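Long-range contacts in acyl-CoA dehydrogenase (PDB 3PFD), which catalyses the flavin-dependent dehydrogenation of 2,3-saturated acyl-CoA to 2,3-dehydroacyl-CoA and is seen here with reduced flavin adenine dinucleotide bound: residues 117-122 against 234-239; 104-109 against 253-258. One frame throughout, in Å; residues are numbered along the deposited sequence.

Contact 1 (117-122 against 234-239); sequences EELKKQ and GDRIIG
Gln122 NE2 donates two hydrogen bonds, one across the contact to Asp235 and one back to its own helix. The bond from Gln122 NE2 to Asp235 OD2 is weak at 3.3 Å, though nearly straight at 163°. The bond from Gln122 NE2 to Glu118 O, one turn back on helix 117-129, is 3.1 Å long. That carbonyl oxygen lies close to the amide plane of Gln122, while NE2 sits above the carbonyl plane of Glu118. NE2 thus bridges the helix backbone and the facing Asp235. The bond to Glu118 O, with the weak one to Asp235, favours this turn of the amide.

Glu118 meets Asp235 as a like charge. Glu118 OE2 lies 2.8 Å from Asp235 OD2, and the two carboxylate planes are turned 71° against each other. The pair would repel if both were ionised. One of them may carry a proton, and the Gln122 N-H may offset part of the charge.

The contact joins the N-terminal helical domain of the acyl-CoA dehydrogenase fold to the beta domain in the middle of the chain. Segment 234-239 makes a short 3-10 turn. It then runs into a short, weakly bonded strand at about 237-238, at the edge of the sheet within this chain, beside strand 194-200.

Leu119 has its CG anti to the backbone N (chi1 -180°). Leu119 CD2 lies against three successive carbonyl oxygens: Asp235 O at 3.3 Å, and Arg236 O and Ile237 O at 3.4 Å each. Leu119 CD2 also meets Ile238 CG1, at 4.1 Å. Met198 and Leu111 pack on Leu119 as well. Leu119 CD1 lies against Arg236 CD, whose guanidinium runs on to a salt bridge with Asp203.

Contact 2 (104-109 against 253-258); sequences NKLGTM and DHTRPT
Lys105 and His254 make the one hydrogen bond across this contact. Lys105 NZ donates to His254 O at 3.1 Å, and the C=O...N angle of 167° puts the ammonium nearly along the C=O axis. The lysine reaches that far because its chain is extended beyond CG, with CG itself anti to the backbone N (chi1 -154°). The carbonyl that accepts the bond lies just before helix 256-280, in the turn that follows helix 244-253.

Other polar bonds fix the start of helix 256-280. Thr255 is its N-cap residue, though the hydroxyl makes no capping bond. Thr255 OG1 is instead hydrogen-bonded to Glu377 OE1. Thr255 O takes two donors from Thr258, the backbone N at 2.8 Å and OG1 at 2.6 Å. The Thr258 hydroxyl lies in the carbonyl plane, on a lone pair.

These two segments bring helix 95-114 of the N-terminal domain against the start of a long helix of the C-terminal domain, as the two helical domains of acyl-CoA dehydrogenases pack together. The site is buried, and the side chain of Leu106 comes to about 5 Å from the bound flavin.

The remaining contacts are apolar or nearly so. Leu106 CD1 lies 3.6 Å from Thr255 OG1, the two side chains crossing at about a right angle. Thr255 CG2 lies 4.1 Å from Met109 CB, and the two side chains run antiparallel beside each other. The Met109 chain is bent at chi2 (47°), which turns SD; Met109 CE lies 4.0 Å from His254 CB. Beside the lysine chain, Thr258 CG2 rests 4.0 Å from Lys105 CD.

In the fold
Contact 1 and contact 2 lie 18 Å apart between centres, and about 7 Å separates their nearest atoms. They use consecutive helices of the N-terminal domain, 95-114 in contact 2 and 117-129 in contact 1. Both segments of contact 1 fall between the two segments of contact 2 in sequence. Contact 1 ties the helical domain to the edge of a sheet of the middle beta domain, toward the periphery. Contact 2 ties it to the C-terminal helical domain, near the middle of the chain and beside the flavin. The N-terminal domain therefore packs against both other domains through neighbouring helices.

Contact 1 (117-122 against 234-239)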
# COMPACT_ATOMS: atom_id res chain seq x y z
N GLU C 117 19.41 -40.27 19.58
CA GLU C 117 18.36 -40.96 20.32
C GLU C 117 18.59 -40.79 21.82
O GLU C 117 17.65 -40.48 22.57
CB GLU C 117 18.35 -42.44 19.96
CG GLU C 117 18.50 -42.70 18.47
CD GLU C 117 17.38 -42.08 17.65
OE1 GLU C 117 16.20 -42.21 18.07
OE2 GLU C 117 17.67 -41.47 16.59
N GLU C 118 19.84 -40.97 22.23
CA GLU C 118 20.22 -40.86 23.64
C GLU C 118 19.81 -39.52 24.28
O GLU C 118 19.41 -39.48 25.45
CB GLU C 118 21.73 -41.10 23.75
CG GLU C 118 22.22 -41.44 25.13
CD GLU C 118 22.74 -40.23 25.91
OE1 GLU C 118 22.49 -39.07 25.51
OE2 GLU C 118 23.40 -40.46 26.95
N LEU C 119 19.93 -38.43 23.54
CA LEU C 119 19.60 -37.12 24.09
C LEU C 119 18.11 -36.85 23.96
O LEU C 119 17.49 -36.34 24.88
CB LEU C 119 20.46 -36.01 23.46
CG LEU C 119 20.30 -34.53 23.89
CD1 LEU C 119 20.46 -34.31 25.40
CD2 LEU C 119 21.28 -33.69 23.15
N LYS C 120 17.55 -37.23 22.81
CA LYS C 120 16.13 -37.06 22.56
C LYS C 120 15.26 -37.70 23.64
O LYS C 120 14.31 -37.09 24.13
CB LYS C 120 15.75 -37.59 21.18
CG LYS C 120 16.16 -36.66 20.05
CD LYS C 120 15.54 -37.08 18.73
CE LYS C 120 16.32 -38.21 18.09
NZ LYS C 120 15.56 -38.81 16.98
N LYS C 121 15.62 -38.92 24.03
CA LYS C 121 14.89 -39.66 25.05
C LYS C 121 14.86 -38.93 26.40
O LYS C 121 13.89 -39.02 27.12
CB LYS C 121 15.42 -41.11 25.16
N GLN C 122 15.93 -38.20 26.73
CA GLN C 122 16.02 -37.40 27.95
C GLN C 122 15.06 -36.21 27.98
O GLN C 122 14.50 -35.88 29.03
CB GLN C 122 17.43 -36.86 28.11
CG GLN C 122 18.26 -37.55 29.16
CD GLN C 122 19.73 -37.30 28.96
OE1 GLN C 122 20.35 -36.54 29.71
NE2 GLN C 122 20.31 -37.92 27.94
N GLY C 234 28.62 -34.27 28.43
CA GLY C 234 29.03 -34.22 27.05
C GLY C 234 27.94 -34.64 26.09
O GLY C 234 27.89 -34.15 24.97
N ASP C 235 27.04 -35.52 26.54
CA ASP C 235 25.91 -35.94 25.71
C ASP C 235 24.85 -34.85 25.43
O ASP C 235 23.88 -35.10 24.70
CB ASP C 235 25.24 -37.21 26.27
CG ASP C 235 24.46 -36.96 27.57
OD1 ASP C 235 24.68 -35.91 28.24
OD2 ASP C 235 23.63 -37.82 27.93
N ARG C 236 25.05 -33.65 25.98
CA ARG C 236 24.10 -32.55 25.81
C ARG C 236 24.19 -31.87 24.46
O ARG C 236 23.28 -31.14 24.08
CB ARG C 236 24.24 -31.48 26.91
CG ARG C 236 23.93 -31.95 28.34
CD ARG C 236 22.47 -32.31 28.53
NE ARG C 236 22.19 -32.50 29.96
CZ ARG C 236 22.01 -31.51 30.83
NH1 ARG C 236 22.06 -30.23 30.44
NH2 ARG C 236 21.77 -31.79 32.10
N ILE C 237 25.30 -32.08 23.76
CA ILE C 237 25.49 -31.48 22.44
C ILE C 237 24.52 -32.10 21.44
O ILE C 237 24.27 -33.30 21.48
CB ILE C 237 26.99 -31.53 21.96
CG1 ILE C 237 27.21 -30.65 20.72
CG2 ILE C 237 27.49 -32.99 21.75
CD1 ILE C 237 28.68 -30.28 20.50
N ILE C 238 23.95 -31.25 20.58
CA ILE C 238 23.06 -31.70 19.52
C ILE C 238 23.89 -31.82 18.24
O ILE C 238 24.42 -30.81 17.74
CB ILE C 238 21.90 -30.70 19.32
CG1 ILE C 238 21.21 -30.40 20.66
CG2 ILE C 238 20.91 -31.23 18.27
CD1 ILE C 238 20.43 -29.10 20.67
N GLY C 239 24.00 -33.05 17.74
CA GLY C 239 24.82 -33.33 16.55
C GLY C 239 26.28 -33.00 16.78
O GLY C 239 26.73 -32.90 17.92

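Contact 2 (104-109 against 253-258)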
# COMPACT_ATOMS: atom_id res chain seq x y z
N ASN C 104 7.42 -24.26 22.42
CA ASN C 104 7.67 -25.68 22.63
C ASN C 104 8.28 -26.31 21.36
O ASN C 104 9.21 -27.12 21.44
CB ASN C 104 6.43 -26.44 23.14
CG ASN C 104 6.19 -26.25 24.64
OD1 ASN C 104 7.06 -25.74 25.36
ND2 ASN C 104 5.02 -26.66 25.12
N LYS C 105 7.78 -25.89 20.19
CA LYS C 105 8.30 -26.36 18.93
C LYS C 105 9.68 -25.73 18.63
O LYS C 105 10.61 -26.45 18.34
CB LYS C 105 7.29 -26.13 17.78
CG LYS C 105 7.51 -27.14 16.66
CD LYS C 105 7.05 -26.71 15.29
CE LYS C 105 7.66 -27.71 14.29
NZ LYS C 105 6.94 -27.73 13.02
N LEU C 106 9.79 -24.41 18.71
CA LEU C 106 11.08 -23.72 18.52
C LEU C 106 12.22 -24.33 19.36
O LEU C 106 13.31 -24.57 18.83
CB LEU C 106 10.95 -22.21 18.83
CG LEU C 106 12.10 -21.29 18.39
CD1 LEU C 106 12.31 -21.36 16.87
CD2 LEU C 106 11.89 -19.83 18.83
N GLY C 107 11.96 -24.58 20.66
CA GLY C 107 12.99 -25.09 21.60
C GLY C 107 13.31 -26.58 21.50
O GLY C 107 14.17 -27.10 22.25
N THR C 108 12.61 -27.28 20.61
CA THR C 108 12.85 -28.73 20.45
C THR C 108 13.19 -29.17 19.04
O THR C 108 13.65 -30.30 18.85
CB THR C 108 11.71 -29.63 20.99
OG1 THR C 108 10.45 -29.27 20.39
CG2 THR C 108 11.64 -29.56 22.49
N MET C 109 12.98 -28.30 18.06
CA MET C 109 13.06 -28.70 16.65
C MET C 109 14.49 -29.08 16.21
O MET C 109 14.67 -30.07 15.51
CB MET C 109 12.47 -27.62 15.75
CG MET C 109 11.89 -28.15 14.44
SD MET C 109 10.81 -29.59 14.68
CE MET C 109 10.96 -30.29 13.04
N ASP C 253 13.52 -22.99 9.19
CA ASP C 253 12.80 -23.55 8.04
C ASP C 253 11.54 -24.28 8.48
O ASP C 253 10.47 -24.16 7.82
CB ASP C 253 13.67 -24.57 7.28
CG ASP C 253 14.62 -23.92 6.28
OD1 ASP C 253 14.42 -22.73 5.94
OD2 ASP C 253 15.57 -24.63 5.85
N HIS C 254 11.66 -25.03 9.57
CA HIS C 254 10.55 -25.80 10.09
C HIS C 254 9.71 -25.06 11.14
O HIS C 254 8.79 -25.68 11.71
CB HIS C 254 11.06 -27.12 10.67
CG HIS C 254 11.67 -28.02 9.63
ND1 HIS C 254 10.96 -29.02 9.00
CD2 HIS C 254 12.91 -28.04 9.09
CE1 HIS C 254 11.74 -29.64 8.14
NE2 HIS C 254 12.93 -29.06 8.17
N THR C 255 10.02 -23.80 11.44
CA THR C 255 9.24 -23.10 12.48
C THR C 255 8.67 -21.76 12.01
O THR C 255 7.65 -21.31 12.53
CB THR C 255 10.02 -22.91 13.81
OG1 THR C 255 11.13 -22.05 13.59
CG2 THR C 255 10.50 -24.26 14.40
N ARG C 256 9.32 -21.14 11.03
CA ARG C 256 8.80 -19.88 10.48
C ARG C 256 7.31 -19.90 10.14
O ARG C 256 6.62 -18.93 10.44
CB ARG C 256 9.64 -19.42 9.29
CG ARG C 256 10.75 -18.51 9.73
CD ARG C 256 11.82 -18.31 8.67
NE ARG C 256 12.88 -17.46 9.21
CZ ARG C 256 14.15 -17.49 8.83
NH1 ARG C 256 14.54 -18.37 7.89
NH2 ARG C 256 15.03 -16.66 9.39
N PRO C 257 6.81 -20.99 9.54
CA PRO C 257 5.37 -21.02 9.22
C PRO C 257 4.47 -20.95 10.46
O PRO C 257 3.34 -20.47 10.35
CB PRO C 257 5.18 -22.36 8.48
CG PRO C 257 6.57 -22.70 7.93
CD PRO C 257 7.52 -22.17 9.00
N THR C 258 4.97 -21.42 11.62
CA THR C 258 4.17 -21.41 12.85
C THR C 258 3.97 -19.97 13.36
O THR C 258 2.93 -19.64 13.89
CB THR C 258 4.74 -22.33 13.97
OG1 THR C 258 5.94 -21.77 14.49
CG2 THR C 258 5.01 -23.75 13.43